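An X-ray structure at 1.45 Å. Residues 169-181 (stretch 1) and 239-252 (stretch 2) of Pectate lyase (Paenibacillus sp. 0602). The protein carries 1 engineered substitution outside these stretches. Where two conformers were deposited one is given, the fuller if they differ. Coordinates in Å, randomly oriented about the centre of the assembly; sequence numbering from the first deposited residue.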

ATOM      1  N   PHE A 169      -1.404  25.672  -6.076  1.00  5.20           N
ATOM      2  CA  PHE A 169      -2.686  25.823  -5.394  1.00  4.73           C
ATOM      3  C   PHE A 169      -2.836  27.266  -4.965  1.00  8.70           C
ATOM      4  O   PHE A 169      -1.901  27.848  -4.418  1.00  8.15           O
ATOM      5  CB  PHE A 169      -2.746  24.901  -4.174  1.00  6.00           C
ATOM      6  CG  PHE A 169      -2.582  23.446  -4.503  1.00  5.71           C
ATOM      7  CD1 PHE A 169      -1.314  22.890  -4.669  1.00  5.60           C
ATOM      8  CD2 PHE A 169      -3.699  22.646  -4.682  1.00  5.31           C
ATOM      9  CE1 PHE A 169      -1.161  21.548  -4.952  1.00  5.45           C
ATOM     10  CE2 PHE A 169      -3.559  21.294  -4.981  1.00  7.45           C
ATOM     11  CZ  PHE A 169      -2.294  20.742  -5.119  1.00  6.96           C
ATOM     12  N   ASN A 170      -4.020  27.818  -5.223  1.00  5.84           N
ATOM     13  CA  ASN A 170      -4.361  29.187  -4.846  1.00  5.30           C
ATOM     14  C   ASN A 170      -5.272  29.159  -3.618  1.00  6.44           C
ATOM     15  O   ASN A 170      -5.266  28.173  -2.888  1.00  6.73           O
ATOM     16  CB  ASN A 170      -5.016  29.883  -6.044  1.00  7.50           C
ATOM     17  CG  ASN A 170      -4.053  30.089  -7.195  1.00  7.94           C
ATOM     18  OD1 ASN A 170      -3.349  31.115  -7.248  1.00 10.07           O
ATOM     19  ND2 ASN A 170      -4.016  29.136  -8.131  1.00  7.84           N
ATOM     20  N   LYS A 171      -6.101  30.168  -3.402  1.00  7.41           N
ATOM     21  CA  LYS A 171      -6.945  30.186  -2.208  1.00  6.66           C
ATOM     22  C   LYS A 171      -8.002  29.093  -2.271  1.00  5.99           C
ATOM     23  O   LYS A 171      -8.576  28.805  -3.331  1.00  6.69           O
ATOM     24  CB  LYS A 171      -7.661  31.540  -2.094  1.00  9.32           C
ATOM     25  CG  LYS A 171      -6.779  32.707  -1.694  1.00 12.97           C
ATOM     26  CD  LYS A 171      -6.851  32.958  -0.227  1.00 14.30           C
ATOM     27  CE  LYS A 171      -8.219  33.571   0.194  1.00  8.51           C
ATOM     28  NZ  LYS A 171      -8.159  33.530   1.689  1.00  6.90           N
ATOM     29  N   ALA A 172      -8.279  28.491  -1.122  1.00  6.91           N
ATOM     30  CA  ALA A 172      -9.407  27.587  -0.988  1.00  6.79           C
ATOM     31  C   ALA A 172     -10.200  27.956   0.250  1.00  6.52           C
ATOM     32  O   ALA A 172      -9.645  28.410   1.251  1.00  6.69           O
ATOM     33  CB  ALA A 172      -8.935  26.114  -0.883  1.00  8.50           C
ATOM     34  N   TYR A 173     -11.501  27.721   0.174  1.00  6.90           N
ATOM     35  CA  TYR A 173     -12.386  27.940   1.301  1.00  5.89           C
ATOM     36  C   TYR A 173     -11.890  27.198   2.533  1.00  5.58           C
ATOM     37  O   TYR A 173     -11.792  27.787   3.617  1.00  6.67           O
ATOM     38  CB  TYR A 173     -13.812  27.527   0.914  1.00  7.50           C
ATOM     39  CG  TYR A 173     -14.873  27.737   1.967  1.00  7.56           C
ATOM     40  CD1 TYR A 173     -15.009  26.827   3.012  1.00  7.61           C
ATOM     41  CD2 TYR A 173     -15.737  28.833   1.927  1.00  6.81           C
ATOM     42  CE1 TYR A 173     -15.976  26.987   3.992  1.00  7.68           C
ATOM     43  CE2 TYR A 173     -16.751  28.979   2.896  1.00  8.25           C
ATOM     44  CZ  TYR A 173     -16.840  28.067   3.934  1.00  7.73           C
ATOM     45  OH  TYR A 173     -17.819  28.179   4.891  1.00  8.27           O
ATOM     46  N   ASP A 174     -11.589  25.914   2.368  1.00  7.50           N
ATOM     47  CA  ASP A 174     -11.061  25.099   3.462  0.50  9.18           C
ATOM     48  C   ASP A 174      -9.623  24.703   3.130  1.00  7.75           C
ATOM     49  O   ASP A 174      -8.757  25.564   3.003  1.00 10.05           O
ATOM     50  CB  ASP A 174     -12.010  23.895   3.675  0.50 10.25           C
ATOM     51  CG  ASP A 174     -11.817  23.160   4.982  0.50 23.73           C
ATOM     52  OD1 ASP A 174     -11.034  23.594   5.841  0.50 23.06           O
ATOM     53  OD2 ASP A 174     -12.538  22.146   5.170  0.50 28.48           O
ATOM     54  N   GLY A 175      -9.347  23.423   2.966  1.00  7.49           N
ATOM     55  CA  GLY A 175      -7.962  22.991   2.818  1.00  7.89           C
ATOM     56  C   GLY A 175      -7.434  22.916   1.398  1.00  6.70           C
ATOM     57  O   GLY A 175      -8.177  22.905   0.402  1.00  6.67           O
ATOM     58  N   LEU A 176      -6.117  22.827   1.307  1.00  6.68           N
ATOM     59  CA  LEU A 176      -5.451  22.717   0.013  1.00  5.73           C
ATOM     60  C   LEU A 176      -5.290  21.256  -0.360  1.00  6.50           C
ATOM     61  O   LEU A 176      -5.881  20.813  -1.349  1.00  7.01           O
ATOM     62  CB  LEU A 176      -4.106  23.425   0.058  1.00  6.90           C
ATOM     63  CG  LEU A 176      -4.190  24.900   0.439  1.00  6.87           C
ATOM     64  CD1 LEU A 176      -2.766  25.509   0.506  1.00  9.15           C
ATOM     65  CD2 LEU A 176      -5.069  25.657  -0.546  1.00  7.94           C
ATOM     66  N   VAL A 177      -4.483  20.502   0.384  1.00  5.63           N
ATOM     67  CA  VAL A 177      -4.438  19.052   0.185  1.00  5.21           C
ATOM     68  C   VAL A 177      -4.526  18.432   1.569  1.00  5.32           C
ATOM     69  O   VAL A 177      -3.654  18.664   2.421  1.00  6.03           O
ATOM     70  CB  VAL A 177      -3.160  18.536  -0.526  1.00  6.44           C
ATOM     71  CG1 VAL A 177      -3.243  17.018  -0.703  1.00  6.05           C
ATOM     72  CG2 VAL A 177      -2.966  19.226  -1.897  1.00  6.61           C
ATOM     73  N   ASP A 178      -5.597  17.677   1.816  1.00  5.07           N
ATOM     74  CA  ASP A 178      -5.872  17.027   3.094  1.00  4.25           C
ATOM     75  C   ASP A 178      -5.772  15.542   2.913  1.00  6.45           C
ATOM     76  O   ASP A 178      -6.072  14.997   1.827  1.00  6.52           O
ATOM     77  CB  ASP A 178      -7.258  17.374   3.574  1.00  5.27           C
ATOM     78  CG  ASP A 178      -7.410  18.847   3.942  1.00  7.53           C
ATOM     79  OD1 ASP A 178      -6.401  19.544   4.159  1.00  6.99           O
ATOM     80  OD2 ASP A 178      -8.577  19.315   4.024  1.00 11.43           O
ATOM     81  N   SER A 179      -5.355  14.861   3.967  1.00  7.20           N
ATOM     82  CA  SER A 179      -5.166  13.418   3.901  1.00  6.24           C
ATOM     83  C   SER A 179      -5.847  12.813   5.106  1.00  5.92           C
ATOM     84  O   SER A 179      -5.530  13.199   6.244  1.00  6.63           O
ATOM     85  CB  SER A 179      -3.680  13.103   3.848  1.00  7.83           C
ATOM     86  OG  SER A 179      -3.492  11.722   3.587  1.00  8.69           O
ATOM     87  N   LYS A 180      -6.762  11.872   4.893  1.00  7.59           N
ATOM     88  CA  LYS A 180      -7.689  11.433   5.914  1.00  6.16           C
ATOM     89  C   LYS A 180      -7.910   9.916   5.885  1.00  6.10           C
ATOM     90  O   LYS A 180      -7.559   9.213   4.906  1.00  6.67           O
ATOM     91  CB  LYS A 180      -9.058  12.113   5.681  1.00  9.44           C
ATOM     92  CG  LYS A 180      -9.082  13.633   5.701  1.00 15.53           C
ATOM     93  CD  LYS A 180     -10.527  14.081   5.476  1.00 19.43           C
ATOM     94  CE  LYS A 180     -10.660  15.594   5.483  1.00 23.07           C
ATOM     95  NZ  LYS A 180     -12.097  15.980   5.280  1.00 26.36           N
ATOM     96  N   LYS A 181      -8.543   9.429   6.945  1.00  8.22           N
ATOM     97  CA  LYS A 181      -9.009   8.052   7.009  1.00  7.48           C
ATOM     98  C   LYS A 181      -7.888   7.064   6.688  1.00  8.07           C
ATOM     99  O   LYS A 181      -8.038   6.160   5.857  1.00  8.37           O
ATOM    100  CB  LYS A 181     -10.237   7.874   6.130  1.00  8.86           C
ATOM    101  CG  LYS A 181     -11.397   8.757   6.610  1.00 11.75           C
ATOM    102  CD  LYS A 181     -12.643   8.554   5.773  1.00 17.28           C
ATOM    103  CE  LYS A 181     -13.347   7.244   6.107  1.00 28.41           C
ATOM    104  NZ  LYS A 181     -14.548   7.009   5.236  1.00 41.69           N
TER
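Stretch 2 239-252: ISGSQKKGHLVGAT

Stretch 2 runs alongside stretch 1 in the same direction: CA atoms pair in rising order, Lys171 with Gln243 (5.5 Å), Gly175 with Lys245 (5.2 Å), Leu176 with Gly246 (5.3 Å), Asp178 with Leu248 (4.7 Å), Ser179 with Val249 (4.7 Å) and Lys180 with Gly250 (5.0 Å). From Asn170 to Leu176 stretch 1 is loop or turn, then it extends into a strand at 177-180; stretch 2 leaves a helix, passes through loop and has a short strand at 248-249. A single parallel bridge joins Ser179 to Val249: Ser179 N donates to Leu248 O (2.8 Å) and Gly250 N to Ser179 O (2.9 Å). Earlier along the chains, Leu176 N donates to Gly246 O (3.0 Å). Gly250, with phi 99° and psi 105°, adopts angles at which a CB would jam against the preceding carbonyl.

Side chains add further hydrogen bonds along the same line. Lys171 bends at chi2 (-96°) and its NZ donates to two backbone carbonyls, Ser240 O (2.8 Å) and Ser242 O (2.9 Å); water 1 links the same NZ (2.9 Å) to Gln243 OE1 (2.8 Å). The Gln243 amide grips Ala172 in both senses, OE1 accepting from Ala172 N (2.9 Å) and NE2 donating to Ala172 O (3.2 Å), while NE2 also holds Lys245 O (2.9 Å) within its own stretch. Asp174 OD1 forms a salt bridge with Lys245 NZ (3.1 Å). Leu176 points toward stretch 2, its CG packing 3.5 Å from Lys245 O. The His247 ring presents its edge to the strand, ND1 donating to Val177 O (2.8 Å), and Asp178 OD1 accepts from Leu248 N (2.9 Å), a side-chain carboxylate oxygen accepting from a backbone amide. At the far end, Lys180 CE lies 3.9 Å from Ala251 CB. The contact buries 812 Å², both sides summed.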

ATOM      1  N   ILE A 239      -5.971  41.401   4.178  1.00  6.57           N
ATOM      2  CA  ILE A 239      -6.048  40.423   5.262  1.00  6.63           C
ATOM      3  C   ILE A 239      -6.626  39.089   4.737  1.00  7.73           C
ATOM      4  O   ILE A 239      -6.232  37.995   5.169  1.00  9.11           O
ATOM      5  CB  ILE A 239      -6.847  40.982   6.474  1.00  7.27           C
ATOM      6  CG1 ILE A 239      -6.103  42.188   7.084  1.00  7.66           C
ATOM      7  CG2 ILE A 239      -7.156  39.867   7.484  1.00  6.03           C
ATOM      8  CD1 ILE A 239      -7.002  43.149   7.815  1.00  9.01           C
ATOM      9  N   SER A 240      -7.536  39.171   3.778  1.00  6.39           N
ATOM     10  CA  SER A 240      -8.142  37.975   3.177  1.00  6.37           C
ATOM     11  C   SER A 240      -7.237  37.336   2.151  1.00  6.88           C
ATOM     12  O   SER A 240      -7.558  36.256   1.685  1.00  8.30           O
ATOM     13  CB  SER A 240      -9.460  38.316   2.478  1.00  8.63           C
ATOM     14  OG  SER A 240     -10.401  38.868   3.370  1.00 10.29           O
ATOM     15  N   GLY A 241      -6.128  37.970   1.793  1.00  6.27           N
ATOM     16  CA  GLY A 241      -5.277  37.436   0.738  1.00  7.54           C
ATOM     17  C   GLY A 241      -4.582  36.149   1.091  1.00  7.62           C
ATOM     18  O   GLY A 241      -4.423  35.278   0.232  1.00  7.89           O
ATOM     19  N   SER A 242      -4.131  36.015   2.327  1.00  6.63           N
ATOM     20  CA  SER A 242      -3.464  34.771   2.737  1.00  6.95           C
ATOM     21  C   SER A 242      -4.425  33.596   2.890  1.00  7.66           C
ATOM     22  O   SER A 242      -5.624  33.768   3.116  1.00  7.78           O
ATOM     23  CB  SER A 242      -2.669  34.987   4.031  1.00  7.88           C
ATOM     24  OG  SER A 242      -3.454  35.585   5.037  1.00  8.65           O
ATOM     25  N   GLN A 243      -3.885  32.398   2.692  1.00  5.94           N
ATOM     26  CA  GLN A 243      -4.703  31.175   2.757  1.00  6.49           C
ATOM     27  C   GLN A 243      -4.802  30.704   4.200  1.00  6.39           C
ATOM     28  O   GLN A 243      -3.796  30.600   4.889  1.00  8.20           O
ATOM     29  CB  GLN A 243      -4.030  30.107   1.884  1.00  8.06           C
ATOM     30  CG  GLN A 243      -4.575  28.687   2.079  1.00  8.81           C
ATOM     31  CD  GLN A 243      -6.037  28.557   1.707  1.00  6.83           C
ATOM     32  OE1 GLN A 243      -6.592  29.434   1.013  1.00  5.74           O
ATOM     33  NE2 GLN A 243      -6.670  27.469   2.138  1.00  7.56           N
ATOM     34  N   LYS A 244      -6.003  30.433   4.691  1.00  6.09           N
ATOM     35  CA  LYS A 244      -6.171  30.120   6.129  1.00  7.78           C
ATOM     36  C   LYS A 244      -5.635  28.746   6.510  1.00  9.50           C
ATOM     37  O   LYS A 244      -5.030  28.588   7.562  1.00 10.85           O
ATOM     38  CB  LYS A 244      -7.649  30.228   6.515  1.00  9.79           C
ATOM     39  CG  LYS A 244      -7.977  30.030   7.987  1.00 15.64           C
ATOM     40  CD  LYS A 244      -7.380  31.147   8.815  1.00 22.65           C
ATOM     41  CE  LYS A 244      -8.158  32.447   8.650  1.00 23.98           C
ATOM     42  NZ  LYS A 244      -7.642  33.535   9.550  1.00 16.22           N
ATOM     43  N   LYS A 245      -5.846  27.744   5.670  1.00  7.28           N
ATOM     44  CA  LYS A 245      -5.510  26.345   6.021  1.00  6.72           C
ATOM     45  C   LYS A 245      -4.689  25.662   4.934  1.00  8.54           C
ATOM     46  O   LYS A 245      -5.040  25.728   3.752  1.00 10.13           O
ATOM     47  CB  LYS A 245      -6.801  25.511   6.243  1.00  8.82           C
ATOM     48  CG  LYS A 245      -7.634  25.914   7.449  1.00 12.82           C
ATOM     49  CD  LYS A 245      -9.055  25.412   7.305  1.00 21.03           C
ATOM     50  CE  LYS A 245      -9.959  25.886   8.430  1.00 34.33           C
ATOM     51  NZ  LYS A 245     -11.394  25.839   8.013  1.00 22.75           N
ATOM     52  N   GLY A 246      -3.615  24.974   5.320  1.00  7.86           N
ATOM     53  CA  GLY A 246      -2.796  24.231   4.386  1.00  6.76           C
ATOM     54  C   GLY A 246      -3.172  22.765   4.230  1.00  7.82           C
ATOM     55  O   GLY A 246      -4.027  22.416   3.420  1.00 10.36           O
ATOM     56  N   HIS A 247      -2.512  21.893   4.994  1.00  6.28           N
ATOM     57  CA  HIS A 247      -2.701  20.446   4.945  1.00  6.01           C
ATOM     58  C   HIS A 247      -3.258  19.906   6.272  1.00  5.68           C
ATOM     59  O   HIS A 247      -2.590  20.004   7.308  1.00  5.92           O
ATOM     60  CB  HIS A 247      -1.344  19.741   4.768  1.00  6.37           C
ATOM     61  CG  HIS A 247      -0.598  20.094   3.511  1.00  4.81           C
ATOM     62  ND1 HIS A 247      -1.113  19.902   2.259  1.00  6.05           N
ATOM     63  CD2 HIS A 247       0.674  20.544   3.345  1.00  7.85           C
ATOM     64  CE1 HIS A 247      -0.208  20.276   1.350  1.00  7.14           C
ATOM     65  NE2 HIS A 247       0.876  20.667   1.989  1.00  7.39           N
ATOM     66  N   LEU A 248      -4.458  19.363   6.260  1.00  5.22           N
ATOM     67  CA  LEU A 248      -5.015  18.633   7.401  1.00  5.36           C
ATOM     68  C   LEU A 248      -4.704  17.168   7.197  1.00  5.29           C
ATOM     69  O   LEU A 248      -5.203  16.555   6.250  1.00  6.73           O
ATOM     70  CB  LEU A 248      -6.526  18.854   7.490  1.00  5.43           C
ATOM     71  CG  LEU A 248      -7.190  18.196   8.706  1.00  8.52           C
ATOM     72  CD1 LEU A 248      -6.657  18.764  10.035  1.00  7.79           C
ATOM     73  CD2 LEU A 248      -8.704  18.377   8.583  1.00 10.33           C
ATOM     74  N   VAL A 249      -3.838  16.623   8.044  1.00  5.86           N
ATOM     75  CA  VAL A 249      -3.429  15.216   7.932  1.00  5.60           C
ATOM     76  C   VAL A 249      -3.954  14.495   9.177  1.00  5.61           C
ATOM     77  O   VAL A 249      -3.316  14.517  10.240  1.00  7.03           O
ATOM     78  CB  VAL A 249      -1.902  15.080   7.786  1.00  4.31           C
ATOM     79  CG1 VAL A 249      -1.520  13.632   7.531  1.00  7.61           C
ATOM     80  CG2 VAL A 249      -1.401  15.984   6.641  1.00  7.51           C
ATOM     81  N   GLY A 250      -5.141  13.904   9.051  1.00  5.54           N
ATOM     82  CA  GLY A 250      -5.866  13.296  10.158  1.00  6.16           C
ATOM     83  C   GLY A 250      -6.902  14.278  10.615  1.00  7.53           C
ATOM     84  O   GLY A 250      -6.585  15.288  11.281  1.00  8.39           O
ATOM     85  N   ALA A 251      -8.149  14.008  10.267  1.00  7.59           N
ATOM     86  CA  ALA A 251      -9.196  15.008  10.493  1.00  8.67           C
ATOM     87  C   ALA A 251     -10.020  14.836  11.750  1.00 10.90           C
ATOM     88  O   ALA A 251     -10.735  15.742  12.132  1.00 13.90           O
ATOM     89  CB  ALA A 251     -10.114  15.084   9.295  1.00 13.53           C
ATOM     90  N   THR A 252      -9.952  13.664  12.375  1.00  8.63           N
ATOM     91  CA  THR A 252     -10.787  13.388  13.544  1.00  8.96           C
ATOM     92  C   THR A 252      -9.921  13.073  14.753  1.00 10.84           C
ATOM     93  O   THR A 252      -9.028  12.238  14.679  1.00  9.27           O
ATOM     94  CB  THR A 252     -11.705  12.206  13.271  1.00 10.29           C
ATOM     95  OG1 THR A 252     -12.441  12.442  12.055  1.00 14.44           O
ATOM     96  CG2 THR A 252     -12.696  11.991  14.445  1.00 13.33           C
TER
HETATM   97  O   HOH W   1      -8.221  30.841   2.755  1.00  6.56           O
HETATM   98  O   HOH W   2      -8.655  27.935   4.469  1.00  9.03           O